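Local coordinates for protein catechol 1,2 dioxygenase (Acinetobacter radioresistens, PDB 2XSU) that probably catalyses the iron(III)-dependent intradiol cleavage of catechol by dioxygen to cis,cis-muconate, the first step of the catechol branch of the beta-ketoadipate pathway, at residues 257-260 and 261-264. The protein carries 1 engineered substitution. Numbering follows the deposited sequence.
Sequences ATRD and GLVA
With CG set beside the backbone N in both R259 (chi1 -64°) and L262 (chi1 -58°), the two side chains lie next to each other, heading in the same direction. L262 brings its CD1 methyl alongside the aliphatic part of the arginine, 4.0 Å from R259 CD and equally near R259 CB. Beyond this the end of the R259 chain leads away from the leucine, to a salt bridge with D91 and a hydrogen bond to the carbonyl of R105. The two residues are the first and fourth of a type II beta turn, closed by the hydrogen bond from L262 N to R259 O (3.0 Å). G261 takes the third position with a positive phi of 100°, the place where type II turns favour glycine. The turn ends the loop leading into strand 263-269 of the mixed sheet in the dioxygenase domain; L262 packs there on T240 and F289. On the other flank, T258 CG2, anti to its own N, meets V263 CG2 at 4.0 Å, the two side chains crossing at a slant. The same valine methyl rests 3.8 Å from R259 O, while T258 OG1 is hydrogen-bonded to the carbonyl of L250.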
ATOM      1  N   ALA A 257      17.078   4.072  14.767  1.00 12.00           N
ATOM      2  CA  ALA A 257      17.960   2.900  14.763  1.00 11.36           C
ATOM      3  C   ALA A 257      19.137   2.992  15.729  1.00 12.29           C
ATOM      4  O   ALA A 257      19.747   1.961  16.046  1.00 12.06           O
ATOM      5  CB  ALA A 257      18.473   2.648  13.350  1.00 12.12           C
ATOM      6  N   THR A 258      19.481   4.197  16.190  1.00 12.23           N
ATOM      7  CA  THR A 258      20.666   4.347  17.034  1.00 12.61           C
ATOM      8  C   THR A 258      20.448   3.663  18.388  1.00 12.53           C
ATOM      9  O   THR A 258      19.341   3.732  18.977  1.00 13.53           O
ATOM     10  CB  THR A 258      20.984   5.844  17.251  1.00 13.06           C
ATOM     11  OG1 THR A 258      21.059   6.488  15.984  1.00 16.89           O
ATOM     12  CG2 THR A 258      22.334   6.071  17.946  1.00 13.81           C
ATOM     13  N   ARG A 259      21.496   2.990  18.866  1.00 12.57           N
ATOM     14  CA  ARG A 259      21.495   2.278  20.159  1.00 14.74           C
ATOM     15  C   ARG A 259      22.804   2.417  20.860  1.00 14.98           C
ATOM     16  O   ARG A 259      23.855   2.446  20.222  1.00 14.29           O
ATOM     17  CB  ARG A 259      21.411   0.744  19.951  1.00 15.57           C
ATOM     18  CG  ARG A 259      20.185   0.251  19.326  1.00 19.11           C
ATOM     19  CD  ARG A 259      20.208  -1.244  19.426  1.00 13.69           C
ATOM     20  NE  ARG A 259      19.863  -1.701  20.764  1.00 15.85           N
ATOM     21  CZ  ARG A 259      19.141  -2.789  20.986  1.00 15.86           C
ATOM     22  NH1 ARG A 259      18.722  -3.524  19.956  1.00 15.09           N
ATOM     23  NH2 ARG A 259      18.819  -3.135  22.241  1.00 17.94           N
ATOM     24  N   ASP A 260      22.752   2.404  22.195  1.00 16.25           N
ATOM     25  CA  ASP A 260      23.964   2.195  22.966  1.00 17.97           C
ATOM     26  C   ASP A 260      24.617   0.879  22.535  1.00 17.03           C
ATOM     27  O   ASP A 260      23.961  -0.157  22.348  1.00 18.34           O
ATOM     28  CB  ASP A 260      23.635   2.133  24.470  1.00 18.74           C
ATOM     29  CG  ASP A 260      23.173   3.469  25.039  1.00 23.24           C
ATOM     30  OD1 ASP A 260      23.415   4.542  24.424  1.00 26.04           O
ATOM     31  OD2 ASP A 260      22.557   3.444  26.141  1.00 28.49           O
ATOM     32  N   GLY A 261      25.916   0.933  22.361  1.00 17.03           N
ATOM     33  CA  GLY A 261      26.664  -0.220  21.930  1.00 15.72           C
ATOM     34  C   GLY A 261      26.961  -0.155  20.455  1.00 15.13           C
ATOM     35  O   GLY A 261      27.852  -0.870  19.981  1.00 16.09           O
ATOM     36  N   LEU A 262      26.238   0.710  19.724  1.00 13.12           N
ATOM     37  CA  LEU A 262      26.409   0.797  18.271  1.00 12.00           C
ATOM     38  C   LEU A 262      26.871   2.174  17.832  1.00 12.97           C
ATOM     39  O   LEU A 262      26.694   2.544  16.664  1.00 15.13           O
ATOM     40  CB  LEU A 262      25.111   0.439  17.533  1.00 11.92           C
ATOM     41  CG  LEU A 262      24.545  -0.959  17.821  1.00 10.93           C
ATOM     42  CD1 LEU A 262      23.299  -1.171  16.943  1.00 13.70           C
ATOM     43  CD2 LEU A 262      25.598  -2.045  17.547  1.00 10.82           C
ATOM     44  N   VAL A 263      27.436   2.956  18.756  1.00 12.05           N
ATOM     45  CA  VAL A 263      28.027   4.253  18.366  1.00 11.80           C
ATOM     46  C   VAL A 263      29.551   4.121  18.391  1.00 12.32           C
ATOM     47  O   VAL A 263      30.142   3.729  19.409  1.00 14.32           O
ATOM     48  CB  VAL A 263      27.566   5.391  19.297  1.00 11.02           C
ATOM     49  CG1 VAL A 263      28.135   6.729  18.818  1.00 12.89           C
ATOM     50  CG2 VAL A 263      25.993   5.441  19.333  1.00 12.72           C
ATOM     51  N   ALA A 264      30.169   4.423  17.262  1.00 12.67           N
ATOM     52  CA  ALA A 264      31.609   4.367  17.109  1.00 13.14           C
ATOM     53  C   ALA A 264      32.205   5.764  16.957  1.00 13.36           C
ATOM     54  O   ALA A 264      31.585   6.676  16.404  1.00 14.12           O
ATOM     55  CB  ALA A 264      31.966   3.510  15.879  1.00 15.10           C
TER